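Local atomic coordinates of 2-ON-2 hemoglobin (Agrobacterium tumefaciens, PDB entry 2XYK), a protein that binds heme and probably binds and carries oxygen, as a group II 2/2 (truncated) hemoglobin. Residues A[15-26]-A[49-58]. Residues are numbered along the deposited sequence; the frame is centred on the assembly and turned at random.
Sequences DATVRALTRRFY and SEAKFYDYLT. With HEM (protoporphyrin IX containing Fe), chain C.
T22 of helix 14-31 enters as a knob the hole formed by E50, F53, Y54 and L57 of helix 47-60, in what corresponds to the B/E helix pair of the 2-on-2 globin fold. The two axes approach to 9.4 Å, their directions 140° apart. With T22 CG2 anti to the backbone N, the methyl lies 3.5 Å from E50 O, while OG1 turns back to donate to V18 O, which also accepts T22 N from the opposite face of its plane. Y54 returns the fit, its side chain wedged among D15, V18, R19 and T22. Y54 OH donates to the syn lone pair of D15 OD1 (2.6 Å), an oxygen at the edge of the tyrosine ring, in its plane. R19 lays its guanidinium nearly parallel to that ring (19° between planes), with Y54 OH over one face, and grips D15 OD2 in a salt bridge. The carboxylate is thus held through both oxygens. At the other end of the contact, E50, extended beyond CG, passes the Y26 ring with its carboxylate plane parallel to the ring plane but displaced from it, and R23 NE donates to E50 OE2 in a salt bridge (2.5 Å, N-H...O angle 154°). Beneath these polar groups, V18 CG1 packs on L57 CB and L21 CD2 on L57 CD1. The F25 and F53 rings meet obliquely, and W93 adds an edge-to-face partner to F25. F53 links this interior to the heme, bringing CE1 to 3.6 Å from HEM CHD. From the same helix S49 OG donates to one heme propionate, and K52 NZ reaches both. Water 1 donates to D15 OD1 as well, and to T58 OG1, which itself donates to Y54 O (2.7 Å).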
# COMPACT_ATOMS: atom_id res chain seq x y z
N ASP A 15 3.72 8.17 11.46
CA ASP A 15 3.63 6.75 11.84
C ASP A 15 2.22 6.28 12.22
O ASP A 15 1.74 5.27 11.71
CB ASP A 15 4.63 6.45 12.95
CG ASP A 15 4.76 4.94 13.24
OD1 ASP A 15 4.98 4.14 12.28
OD2 ASP A 15 4.65 4.58 14.43
N ALA A 16 1.56 7.00 13.13
CA ALA A 16 0.19 6.65 13.47
C ALA A 16 -0.74 6.55 12.24
O ALA A 16 -1.66 5.71 12.20
CB ALA A 16 -0.36 7.61 14.50
N THR A 17 -0.51 7.38 11.22
CA THR A 17 -1.32 7.31 10.01
C THR A 17 -0.97 6.12 9.12
O THR A 17 -1.87 5.47 8.61
CB THR A 17 -1.28 8.59 9.17
OG1 THR A 17 -1.79 9.67 9.95
CG2 THR A 17 -2.15 8.42 7.91
N VAL A 18 0.32 5.84 8.93
CA VAL A 18 0.73 4.71 8.06
C VAL A 18 0.32 3.40 8.74
O VAL A 18 -0.17 2.49 8.07
CB VAL A 18 2.25 4.74 7.68
CG1 VAL A 18 2.61 3.59 6.69
CG2 VAL A 18 2.64 6.09 7.09
N ARG A 19 0.48 3.33 10.06
CA ARG A 19 -0.04 2.21 10.85
C ARG A 19 -1.54 1.98 10.61
O ARG A 19 -1.97 0.84 10.41
CB ARG A 19 0.23 2.41 12.36
CG ARG A 19 1.71 2.26 12.78
CD ARG A 19 1.85 1.74 14.24
NE ARG A 19 2.97 2.36 14.96
CZ ARG A 19 4.16 1.80 15.24
NH1 ARG A 19 4.46 0.57 14.84
NH2 ARG A 19 5.07 2.50 15.91
N ALA A 20 -2.35 3.05 10.64
CA ALA A 20 -3.81 2.92 10.46
C ALA A 20 -4.15 2.57 9.01
O ALA A 20 -5.04 1.75 8.73
CB ALA A 20 -4.53 4.21 10.89
N LEU A 21 -3.42 3.20 8.09
CA LEU A 21 -3.63 2.95 6.67
C LEU A 21 -3.42 1.47 6.36
O LEU A 21 -4.28 0.84 5.77
CB LEU A 21 -2.69 3.81 5.82
CG LEU A 21 -2.72 3.58 4.30
CD1 LEU A 21 -4.07 4.01 3.65
CD2 LEU A 21 -1.58 4.35 3.68
N THR A 22 -2.28 0.93 6.76
CA THR A 22 -1.89 -0.43 6.38
C THR A 22 -2.79 -1.46 7.10
O THR A 22 -3.16 -2.47 6.51
CB THR A 22 -0.39 -0.66 6.68
OG1 THR A 22 0.38 0.37 6.05
CG2 THR A 22 0.09 -2.00 6.14
N ARG A 23 -3.13 -1.19 8.36
CA ARG A 23 -4.05 -2.03 9.13
C ARG A 23 -5.41 -2.10 8.48
O ARG A 23 -5.96 -3.19 8.36
CB ARG A 23 -4.21 -1.56 10.59
CG ARG A 23 -5.16 -2.43 11.49
CD ARG A 23 -4.56 -3.82 11.83
NE ARG A 23 -3.17 -3.71 12.29
CZ ARG A 23 -2.77 -3.71 13.56
NH1 ARG A 23 -3.64 -3.83 14.56
NH2 ARG A 23 -1.48 -3.59 13.83
N ARG A 24 -5.96 -0.93 8.11
CA ARG A 24 -7.28 -0.88 7.50
C ARG A 24 -7.30 -1.56 6.12
O ARG A 24 -8.31 -2.14 5.74
CB ARG A 24 -7.78 0.57 7.39
CG ARG A 24 -9.23 0.72 6.87
CD ARG A 24 -10.24 -0.04 7.80
NE ARG A 24 -11.64 0.13 7.38
CZ ARG A 24 -12.62 -0.73 7.64
NH1 ARG A 24 -12.39 -1.87 8.28
NH2 ARG A 24 -13.86 -0.46 7.22
N PHE A 25 -6.21 -1.43 5.36
CA PHE A 25 -6.06 -2.07 4.04
C PHE A 25 -6.22 -3.60 4.08
O PHE A 25 -7.00 -4.15 3.32
CB PHE A 25 -4.70 -1.71 3.43
CG PHE A 25 -4.41 -2.39 2.11
CD1 PHE A 25 -5.17 -2.09 0.97
CD2 PHE A 25 -3.35 -3.29 1.99
CE1 PHE A 25 -4.89 -2.71 -0.27
CE2 PHE A 25 -3.07 -3.91 0.76
CZ PHE A 25 -3.84 -3.61 -0.37
N TYR A 26 -5.46 -4.26 4.95
CA TYR A 26 -5.50 -5.73 5.08
C TYR A 26 -6.82 -6.19 5.72
O TYR A 26 -7.34 -7.23 5.36
CB TYR A 26 -4.26 -6.28 5.80
CG TYR A 26 -3.04 -6.16 4.90
CD1 TYR A 26 -2.87 -7.00 3.83
CD2 TYR A 26 -2.10 -5.14 5.09
CE1 TYR A 26 -1.80 -6.86 2.97
CE2 TYR A 26 -1.01 -5.01 4.26
CZ TYR A 26 -0.87 -5.86 3.19
OH TYR A 26 0.19 -5.72 2.35
N SER A 49 2.67 -9.77 5.73
CA SER A 49 2.38 -8.87 4.58
C SER A 49 2.19 -7.45 5.08
O SER A 49 2.68 -6.50 4.47
CB SER A 49 1.08 -9.27 3.87
OG SER A 49 1.19 -10.55 3.30
N GLU A 50 1.45 -7.31 6.18
CA GLU A 50 1.20 -6.02 6.80
C GLU A 50 2.48 -5.36 7.27
O GLU A 50 2.69 -4.19 7.00
CB GLU A 50 0.22 -6.16 7.96
CG GLU A 50 -0.15 -4.83 8.64
CD GLU A 50 -1.33 -5.00 9.57
OE1 GLU A 50 -2.15 -5.93 9.34
OE2 GLU A 50 -1.46 -4.20 10.53
N ALA A 51 3.34 -6.12 7.98
CA ALA A 51 4.63 -5.59 8.43
C ALA A 51 5.43 -5.01 7.26
O ALA A 51 5.95 -3.90 7.34
CB ALA A 51 5.45 -6.69 9.15
N LYS A 52 5.52 -5.77 6.16
CA LYS A 52 6.31 -5.34 4.99
C LYS A 52 5.73 -4.11 4.29
O LYS A 52 6.47 -3.19 3.92
CB LYS A 52 6.50 -6.50 4.01
CG LYS A 52 7.41 -7.59 4.52
CD LYS A 52 7.67 -8.63 3.46
CE LYS A 52 6.42 -9.41 3.20
NZ LYS A 52 6.68 -10.71 2.48
N PHE A 53 4.41 -4.07 4.12
CA PHE A 53 3.75 -2.95 3.43
C PHE A 53 3.85 -1.68 4.27
O PHE A 53 4.11 -0.61 3.75
CB PHE A 53 2.29 -3.28 3.08
CG PHE A 53 1.69 -2.39 2.00
CD1 PHE A 53 2.49 -1.87 0.98
CD2 PHE A 53 0.34 -2.09 2.01
CE1 PHE A 53 1.94 -1.05 -0.03
CE2 PHE A 53 -0.23 -1.26 1.01
CZ PHE A 53 0.55 -0.76 -0.01
N TYR A 54 3.67 -1.82 5.58
CA TYR A 54 3.82 -0.71 6.50
C TYR A 54 5.25 -0.13 6.40
O TYR A 54 5.40 1.09 6.29
CB TYR A 54 3.47 -1.19 7.92
CG TYR A 54 4.05 -0.39 9.04
CD1 TYR A 54 3.49 0.84 9.44
CD2 TYR A 54 5.16 -0.87 9.72
CE1 TYR A 54 4.07 1.58 10.49
CE2 TYR A 54 5.73 -0.16 10.76
CZ TYR A 54 5.19 1.05 11.15
OH TYR A 54 5.79 1.71 12.19
N ASP A 55 6.28 -1.00 6.41
CA ASP A 55 7.67 -0.56 6.25
C ASP A 55 7.90 0.07 4.87
O ASP A 55 8.59 1.08 4.76
CB ASP A 55 8.67 -1.72 6.39
CG ASP A 55 8.87 -2.19 7.83
OD1 ASP A 55 8.38 -1.51 8.79
OD2 ASP A 55 9.49 -3.27 7.99
N TYR A 56 7.34 -0.56 3.82
CA TYR A 56 7.46 -0.04 2.47
C TYR A 56 6.83 1.36 2.39
O TYR A 56 7.42 2.27 1.83
CB TYR A 56 6.82 -0.94 1.40
CG TYR A 56 6.89 -0.31 0.02
CD1 TYR A 56 8.04 -0.45 -0.75
CD2 TYR A 56 5.86 0.51 -0.48
CE1 TYR A 56 8.17 0.17 -2.00
CE2 TYR A 56 5.98 1.15 -1.76
CZ TYR A 56 7.14 0.94 -2.50
OH TYR A 56 7.32 1.51 -3.73
N LEU A 57 5.64 1.52 2.95
CA LEU A 57 4.95 2.81 2.85
C LEU A 57 5.61 3.91 3.70
O LEU A 57 5.66 5.07 3.30
CB LEU A 57 3.46 2.66 3.19
CG LEU A 57 2.56 2.08 2.10
CD1 LEU A 57 1.15 1.94 2.69
CD2 LEU A 57 2.52 2.95 0.84
N THR A 58 6.13 3.52 4.86
CA THR A 58 6.86 4.41 5.71
C THR A 58 8.00 5.10 4.91
O THR A 58 8.07 6.32 4.90
CB THR A 58 7.38 3.63 6.96
OG1 THR A 58 6.24 3.18 7.73
CG2 THR A 58 8.26 4.47 7.87
CHA HEM C . 3.74 -8.02 -1.51
CHB HEM C . -0.39 -8.44 -4.15
CHC HEM C . 0.34 -3.88 -5.77
CHD HEM C . 3.65 -3.20 -2.30
C1A HEM C . 2.61 -8.54 -2.14
C2A HEM C . 2.18 -9.93 -2.11
C3A HEM C . 1.06 -10.05 -2.83
C4A HEM C . 0.71 -8.74 -3.35
CMA HEM C . 0.21 -11.33 -3.12
CAA HEM C . 2.95 -11.04 -1.34
CBA HEM C . 2.59 -10.89 0.16
CGA HEM C . 3.66 -11.40 1.13
O1A HEM C . 4.83 -11.71 0.76
O2A HEM C . 3.33 -11.50 2.33
C1B HEM C . -0.56 -7.26 -4.86
C2B HEM C . -1.57 -6.93 -5.86
C3B HEM C . -1.35 -5.67 -6.29
C4B HEM C . -0.19 -5.15 -5.58
CMB HEM C . -2.72 -7.84 -6.34
CAB HEM C . -2.12 -4.84 -7.34
CBB HEM C . -1.99 -5.10 -8.64
C1C HEM C . 1.26 -3.28 -4.96
C2C HEM C . 1.64 -1.89 -5.00
C3C HEM C . 2.55 -1.68 -4.04
C4C HEM C . 2.77 -2.95 -3.36
CMC HEM C . 1.03 -0.90 -6.02
CAC HEM C . 3.25 -0.33 -3.71
CBC HEM C . 2.52 0.78 -3.45
C1D HEM C . 4.07 -4.42 -1.81
C2D HEM C . 5.20 -4.66 -0.94
C3D HEM C . 5.23 -6.16 -0.70
C4D HEM C . 4.12 -6.69 -1.45
CMD HEM C . 6.17 -3.60 -0.36
CAD HEM C . 6.24 -6.96 0.16
CBD HEM C . 7.36 -7.32 -0.83
CGD HEM C . 8.36 -8.27 -0.22
O1D HEM C . 8.10 -9.50 -0.17
O2D HEM C . 9.41 -7.77 0.23
NA HEM C . 1.69 -7.84 -2.90
NB HEM C . 0.25 -6.14 -4.71
NC HEM C . 1.97 -3.90 -3.96
ND HEM C . 3.46 -5.64 -2.08
FE HEM C . 1.88 -5.87 -3.42
O HOH W 1 5.73 4.89 9.95
O HOH W 2 0.73 -5.35 -1.96